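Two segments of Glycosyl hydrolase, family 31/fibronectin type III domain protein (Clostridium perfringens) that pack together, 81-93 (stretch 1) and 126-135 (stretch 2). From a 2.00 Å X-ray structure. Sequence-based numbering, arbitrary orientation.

Stretch 1, residues 81-93: TINIAAMKKVKAV
Stretch 2 (126-135) IVITALDSHK

An antiparallel pair can absorb bulges and keep its backbone pairing on both sides of them, as strands 87-93 and 126-133 illustrate. Their N-to-C directions differ by 154°; the two stretches together bury 1027 Å². Both strands are extended except at K88 (-116/-30) and L131 (-103/-33). At V127 (chi1 t) the ladder is regular: V127 N donates to V93 O (2.8 Å) and V93 N to V127 O (2.9 Å). I128 (m, t) and A130 are buried on one face with V90 and A92; I128 CG2 lies 3.5 Å from V90 CG2 (chi1 p). T129 (m) repeats the paired bonds, T129 N to K91 O at 2.8 Å and K91 N to T129 O at 3.0 Å. A130 pairs with V90, and its CB packs against M87 SD at 3.8 Å. Beyond, the register shifts by one before K89-D132 and again before M87-S133. L131 N donates to K89 O (2.8 Å); apolar L131 CD1 (m, t) meets the aliphatic K89 CE at 3.9 Å. D132 O (chi1 t) accepts K88 N (2.8 Å) and, weakly, K89 N (3.3 Å). S133 OG (p) accepts K135 N (3.2 Å). H134 (m, chi2 91°) clasps the N83-A86 type I turn: H134 N and ND1 donate to A86 O (2.9 and 3.2 Å), while I82 CG2 and K88 CB cover opposite ring faces.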

ATOM      1  N   THR A  81      13.997 -11.283  -6.362  1.00 14.87           N
ATOM      2  CA  THR A  81      12.975 -12.066  -5.673  1.00 12.21           C
ATOM      3  C   THR A  81      12.254 -11.174  -4.652  1.00 11.70           C
ATOM      4  O   THR A  81      12.823 -10.200  -4.166  1.00  8.78           O
ATOM      5  CB  THR A  81      13.569 -13.285  -4.952  1.00 13.23           C
ATOM      6  OG1 THR A  81      14.533 -12.834  -3.992  1.00 16.18           O
ATOM      7  CG2 THR A  81      14.245 -14.241  -5.955  1.00 14.94           C
ATOM      8  N   ILE A  82      11.007 -11.509  -4.331  1.00 11.93           N
ATOM      9  CA  ILE A  82      10.233 -10.697  -3.393  1.00 11.42           C
ATOM     10  C   ILE A  82      10.689 -10.972  -1.948  1.00 11.46           C
ATOM     11  O   ILE A  82      10.896 -12.127  -1.552  1.00  9.61           O
ATOM     12  CB  ILE A  82       8.728 -10.960  -3.541  1.00  8.81           C
ATOM     13  CG1 ILE A  82       7.915  -9.884  -2.816  1.00  9.37           C
ATOM     14  CG2 ILE A  82       8.368 -12.374  -3.055  1.00 12.45           C
ATOM     15  CD1 ILE A  82       6.483  -9.764  -3.337  1.00 11.18           C
ATOM     16  N   ASN A  83      10.871  -9.909  -1.169  1.00  7.64           N
ATOM     17  CA  ASN A  83      11.367 -10.063   0.196  1.00  9.60           C
ATOM     18  C   ASN A  83      10.320 -10.690   1.104  1.00 10.69           C
ATOM     19  O   ASN A  83       9.119 -10.556   0.877  1.00 10.57           O
ATOM     20  CB  ASN A  83      11.823  -8.710   0.764  1.00  8.68           C
ATOM     21  CG  ASN A  83      12.401  -8.829   2.167  1.00 12.61           C
ATOM     22  OD1 ASN A  83      11.748  -8.478   3.150  1.00  9.65           O
ATOM     23  ND2 ASN A  83      13.633  -9.340   2.264  1.00  7.62           N
ATOM     24  N   ILE A  84      10.781 -11.383   2.135  1.00  9.10           N
ATOM     25  CA  ILE A  84       9.888 -12.060   3.066  1.00  9.32           C
ATOM     26  C   ILE A  84       8.917 -11.097   3.799  1.00 11.50           C
ATOM     27  O   ILE A  84       7.826 -11.497   4.220  1.00 10.53           O
ATOM     28  CB  ILE A  84      10.725 -12.863   4.090  1.00 12.10           C
ATOM     29  CG1 ILE A  84       9.862 -13.875   4.845  1.00 19.14           C
ATOM     30  CG2 ILE A  84      11.472 -11.931   5.024  1.00  9.74           C
ATOM     31  CD1 ILE A  84      10.665 -14.748   5.815  1.00 20.77           C
ATOM     32  N   ALA A  85       9.293  -9.826   3.932  1.00  7.82           N
ATOM     33  CA  ALA A  85       8.428  -8.862   4.621  1.00  9.76           C
ATOM     34  C   ALA A  85       7.405  -8.212   3.681  1.00 10.26           C
ATOM     35  O   ALA A  85       6.524  -7.483   4.131  1.00  7.85           O
ATOM     36  CB  ALA A  85       9.278  -7.785   5.303  1.00 10.11           C
ATOM     37  N   ALA A  86       7.517  -8.476   2.380  1.00  6.83           N
ATOM     38  CA  ALA A  86       6.616  -7.872   1.401  1.00  8.70           C
ATOM     39  C   ALA A  86       5.169  -8.379   1.487  1.00  8.58           C
ATOM     40  O   ALA A  86       4.878  -9.447   2.038  1.00  8.20           O
ATOM     41  CB  ALA A  86       7.157  -8.101  -0.013  1.00  7.22           C
ATOM     42  N   MET A  87       4.266  -7.581   0.928  1.00  9.29           N
ATOM     43  CA  MET A  87       2.857  -7.936   0.802  1.00  7.18           C
ATOM     44  C   MET A  87       2.685  -9.219  -0.035  1.00  8.52           C
ATOM     45  O   MET A  87       3.398  -9.432  -1.023  1.00  8.62           O
ATOM     46  CB  MET A  87       2.088  -6.766   0.170  1.00  8.92           C
ATOM     47  CG  MET A  87       0.575  -6.736   0.465  1.00 10.72           C
ATOM     48  SD  MET A  87      -0.160  -5.160  -0.073  1.00  8.62           S
ATOM     49  CE  MET A  87       0.267  -5.163  -1.805  1.00 10.12           C
ATOM     50  N   LYS A  88       1.749 -10.068   0.375  1.00  7.94           N
ATOM     51  CA  LYS A  88       1.446 -11.306  -0.338  1.00  9.85           C
ATOM     52  C   LYS A  88       0.022 -11.289  -0.882  1.00  9.44           C
ATOM     53  O   LYS A  88      -0.269 -11.916  -1.898  1.00  8.40           O
ATOM     54  CB  LYS A  88       1.623 -12.516   0.579  1.00 10.26           C
ATOM     55  CG  LYS A  88       1.426 -13.854  -0.137  1.00 15.03           C
ATOM     56  CD  LYS A  88       1.585 -15.046   0.808  1.00 17.20           C
ATOM     57  CE  LYS A  88       1.593 -16.356   0.027  1.00 27.13           C
ATOM     58  NZ  LYS A  88       1.640 -17.552   0.922  1.00 33.85           N
ATOM     59  N   LYS A  89      -0.866 -10.576  -0.184  1.00  8.93           N
ATOM     60  CA  LYS A  89      -2.285 -10.541  -0.526  1.00  8.84           C
ATOM     61  C   LYS A  89      -2.900  -9.191  -0.175  1.00  8.97           C
ATOM     62  O   LYS A  89      -2.650  -8.635   0.891  1.00  7.69           O
ATOM     63  CB  LYS A  89      -3.034 -11.661   0.196  1.00 10.29           C
ATOM     64  CG  LYS A  89      -4.499 -11.803  -0.180  1.00  9.17           C
ATOM     65  CD  LYS A  89      -5.041 -13.071   0.480  1.00 19.37           C
ATOM     66  CE  LYS A  89      -6.549 -13.146   0.468  1.00 27.96           C
ATOM     67  NZ  LYS A  89      -6.999 -14.411   1.140  1.00 36.97           N
ATOM     68  N   VAL A  90      -3.723  -8.677  -1.075  1.00  7.46           N
ATOM     69  CA  VAL A  90      -4.236  -7.327  -0.940  1.00  7.51           C
ATOM     70  C   VAL A  90      -5.640  -7.275  -1.489  1.00  9.87           C
ATOM     71  O   VAL A  90      -6.001  -8.054  -2.373  1.00  8.99           O
ATOM     72  CB  VAL A  90      -3.335  -6.307  -1.687  1.00 10.00           C
ATOM     73  CG1 VAL A  90      -3.377  -6.543  -3.200  1.00  8.88           C
ATOM     74  CG2 VAL A  90      -3.696  -4.856  -1.329  1.00 10.65           C
ATOM     75  N   LYS A  91      -6.441  -6.367  -0.956  1.00  7.31           N
ATOM     76  CA  LYS A  91      -7.720  -6.070  -1.571  1.00 10.51           C
ATOM     77  C   LYS A  91      -7.865  -4.565  -1.662  1.00  9.50           C
ATOM     78  O   LYS A  91      -7.127  -3.815  -1.015  1.00  8.25           O
ATOM     79  CB  LYS A  91      -8.882  -6.681  -0.774  1.00 12.72           C
ATOM     80  CG  LYS A  91      -9.041  -6.129   0.637  1.00 11.23           C
ATOM     81  CD  LYS A  91     -10.358  -6.589   1.271  1.00 14.34           C
ATOM     82  CE  LYS A  91     -10.550  -5.927   2.629  1.00 22.26           C
ATOM     83  NZ  LYS A  91     -11.752  -6.424   3.355  1.00 25.66           N
ATOM     84  N   ALA A  92      -8.822  -4.112  -2.458  1.00  7.76           N
ATOM     85  CA  ALA A  92      -9.055  -2.684  -2.556  1.00  7.46           C
ATOM     86  C   ALA A  92     -10.516  -2.390  -2.866  1.00  9.17           C
ATOM     87  O   ALA A  92     -11.223  -3.207  -3.465  1.00  9.82           O
ATOM     88  CB  ALA A  92      -8.148  -2.068  -3.610  1.00  7.63           C
ATOM     89  N   VAL A  93     -10.946  -1.211  -2.439  1.00  8.41           N
ATOM     90  CA  VAL A  93     -12.307  -0.732  -2.632  1.00 11.30           C
ATOM     91  C   VAL A  93     -12.226   0.730  -3.033  1.00 13.35           C
ATOM     92  O   VAL A  93     -11.395   1.472  -2.500  1.00 10.15           O
ATOM     93  CB  VAL A  93     -13.151  -0.872  -1.353  1.00 13.09           C
ATOM     94  CG1 VAL A  93     -14.551  -0.317  -1.572  1.00 15.02           C
ATOM     95  CG2 VAL A  93     -13.214  -2.332  -0.914  1.00 13.50           C
ATOM     96  N   ILE A 126      -9.904   5.746  -2.393  1.00  8.40           N
ATOM     97  CA  ILE A 126      -9.555   4.352  -2.618  1.00  5.71           C
ATOM     98  C   ILE A 126      -8.973   3.808  -1.330  1.00  8.12           C
ATOM     99  O   ILE A 126      -8.108   4.433  -0.707  1.00  6.54           O
ATOM    100  CB  ILE A 126      -8.566   4.195  -3.792  1.00 11.86           C
ATOM    101  CG1 ILE A 126      -9.306   4.441  -5.114  1.00 14.98           C
ATOM    102  CG2 ILE A 126      -7.935   2.806  -3.789  1.00  8.83           C
ATOM    103  CD1 ILE A 126      -8.442   4.330  -6.336  1.00 17.64           C
ATOM    104  N   VAL A 127      -9.486   2.669  -0.896  1.00  6.27           N
ATOM    105  CA  VAL A 127      -9.000   2.071   0.333  1.00  6.56           C
ATOM    106  C   VAL A 127      -8.333   0.766  -0.017  1.00  6.07           C
ATOM    107  O   VAL A 127      -8.960  -0.111  -0.609  1.00  8.20           O
ATOM    108  CB  VAL A 127     -10.122   1.827   1.348  1.00  8.04           C
ATOM    109  CG1 VAL A 127      -9.540   1.211   2.625  1.00 10.80           C
ATOM    110  CG2 VAL A 127     -10.866   3.139   1.653  1.00  6.94           C
ATOM    111  N   ILE A 128      -7.053   0.670   0.317  1.00  6.50           N
ATOM    112  CA  ILE A 128      -6.242  -0.513   0.011  1.00  5.48           C
ATOM    113  C   ILE A 128      -5.916  -1.244   1.295  1.00  7.15           C
ATOM    114  O   ILE A 128      -5.376  -0.655   2.223  1.00  8.28           O
ATOM    115  CB  ILE A 128      -4.933  -0.138  -0.700  1.00  6.89           C
ATOM    116  CG1 ILE A 128      -5.245   0.627  -1.992  1.00  8.40           C
ATOM    117  CG2 ILE A 128      -4.078  -1.405  -0.972  1.00  6.59           C
ATOM    118  CD1 ILE A 128      -4.046   1.229  -2.666  1.00  9.29           C
ATOM    119  N   THR A 129      -6.245  -2.525   1.361  1.00  8.69           N
ATOM    120  CA  THR A 129      -5.999  -3.271   2.580  1.00  9.00           C
ATOM    121  C   THR A 129      -5.017  -4.405   2.336  1.00  8.63           C
ATOM    122  O   THR A 129      -5.295  -5.318   1.561  1.00  8.25           O
ATOM    123  CB  THR A 129      -7.302  -3.845   3.167  1.00 10.14           C
ATOM    124  OG1 THR A 129      -8.266  -2.794   3.290  1.00 13.04           O
ATOM    125  CG2 THR A 129      -7.036  -4.423   4.544  1.00 10.94           C
ATOM    126  N   ALA A 130      -3.862  -4.323   2.991  1.00  6.77           N
ATOM    127  CA  ALA A 130      -2.914  -5.429   3.023  1.00 10.74           C
ATOM    128  C   ALA A 130      -3.461  -6.536   3.934  1.00  9.60           C
ATOM    129  O   ALA A 130      -3.740  -6.299   5.108  1.00  8.33           O
ATOM    130  CB  ALA A 130      -1.551  -4.944   3.503  1.00  9.14           C
ATOM    131  N   LEU A 131      -3.624  -7.733   3.378  1.00 10.48           N
ATOM    132  CA  LEU A 131      -4.267  -8.835   4.090  1.00  9.43           C
ATOM    133  C   LEU A 131      -3.250  -9.834   4.612  1.00 12.18           C
ATOM    134  O   LEU A 131      -3.457 -10.454   5.650  1.00 14.34           O
ATOM    135  CB  LEU A 131      -5.263  -9.563   3.181  1.00  8.81           C
ATOM    136  CG  LEU A 131      -6.363  -8.696   2.585  1.00 12.96           C
ATOM    137  CD1 LEU A 131      -7.149  -9.500   1.555  1.00 11.03           C
ATOM    138  CD2 LEU A 131      -7.262  -8.192   3.702  1.00 15.38           C
ATOM    139  N   ASP A 132      -2.157 -10.004   3.875  1.00  9.51           N
ATOM    140  CA  ASP A 132      -1.121 -10.946   4.262  1.00 11.42           C
ATOM    141  C   ASP A 132       0.239 -10.473   3.764  1.00 12.77           C
ATOM    142  O   ASP A 132       0.329  -9.729   2.779  1.00 10.08           O
ATOM    143  CB  ASP A 132      -1.434 -12.335   3.703  1.00 13.00           C
ATOM    144  CG  ASP A 132      -0.704 -13.439   4.435  1.00 32.38           C
ATOM    145  OD1 ASP A 132      -0.256 -13.199   5.580  1.00 32.81           O
ATOM    146  OD2 ASP A 132      -0.584 -14.554   3.871  1.00 34.96           O
ATOM    147  N   SER A 133       1.291 -10.888   4.460  1.00  9.35           N
ATOM    148  CA  SER A 133       2.657 -10.696   3.984  1.00  8.63           C
ATOM    149  C   SER A 133       3.306 -12.068   3.773  1.00 12.14           C
ATOM    150  O   SER A 133       2.691 -13.095   4.043  1.00 10.54           O
ATOM    151  CB  SER A 133       3.475  -9.877   4.975  1.00  9.83           C
ATOM    152  OG  SER A 133       3.839 -10.679   6.088  1.00 11.41           O
ATOM    153  N   HIS A 134       4.543 -12.085   3.294  1.00  9.50           N
ATOM    154  CA  HIS A 134       5.259 -13.343   3.106  1.00 11.75           C
ATOM    155  C   HIS A 134       5.890 -13.878   4.378  1.00 15.64           C
ATOM    156  O   HIS A 134       6.602 -14.878   4.338  1.00 14.30           O
ATOM    157  CB  HIS A 134       6.334 -13.184   2.033  1.00 10.00           C
ATOM    158  CG  HIS A 134       5.774 -13.115   0.650  1.00 10.95           C
ATOM    159  ND1 HIS A 134       5.425 -11.925   0.050  1.00 14.66           N
ATOM    160  CD2 HIS A 134       5.448 -14.093  -0.229  1.00 13.90           C
ATOM    161  CE1 HIS A 134       4.929 -12.170  -1.151  1.00  9.27           C
ATOM    162  NE2 HIS A 134       4.934 -13.476  -1.344  1.00 17.86           N
ATOM    163  N   LYS A 135       5.635 -13.225   5.507  1.00 10.42           N
ATOM    164  CA  LYS A 135       6.285 -13.634   6.754  1.00 14.37           C
ATOM    165  C   LYS A 135       5.254 -14.010   7.794  1.00 14.44           C
ATOM    166  O   LYS A 135       5.121 -15.179   8.140  1.00 17.01           O
ATOM    167  CB  LYS A 135       7.197 -12.522   7.285  1.00 11.72           C
ATOM    168  CG  LYS A 135       8.110 -12.956   8.425  1.00 14.55           C
ATOM    169  CD  LYS A 135       8.948 -11.786   8.893  1.00 17.40           C
ATOM    170  CE  LYS A 135       9.823 -12.165  10.086  1.00 22.85           C
ATOM    171  NZ  LYS A 135      10.677 -11.006  10.497  1.00 26.84           N
TER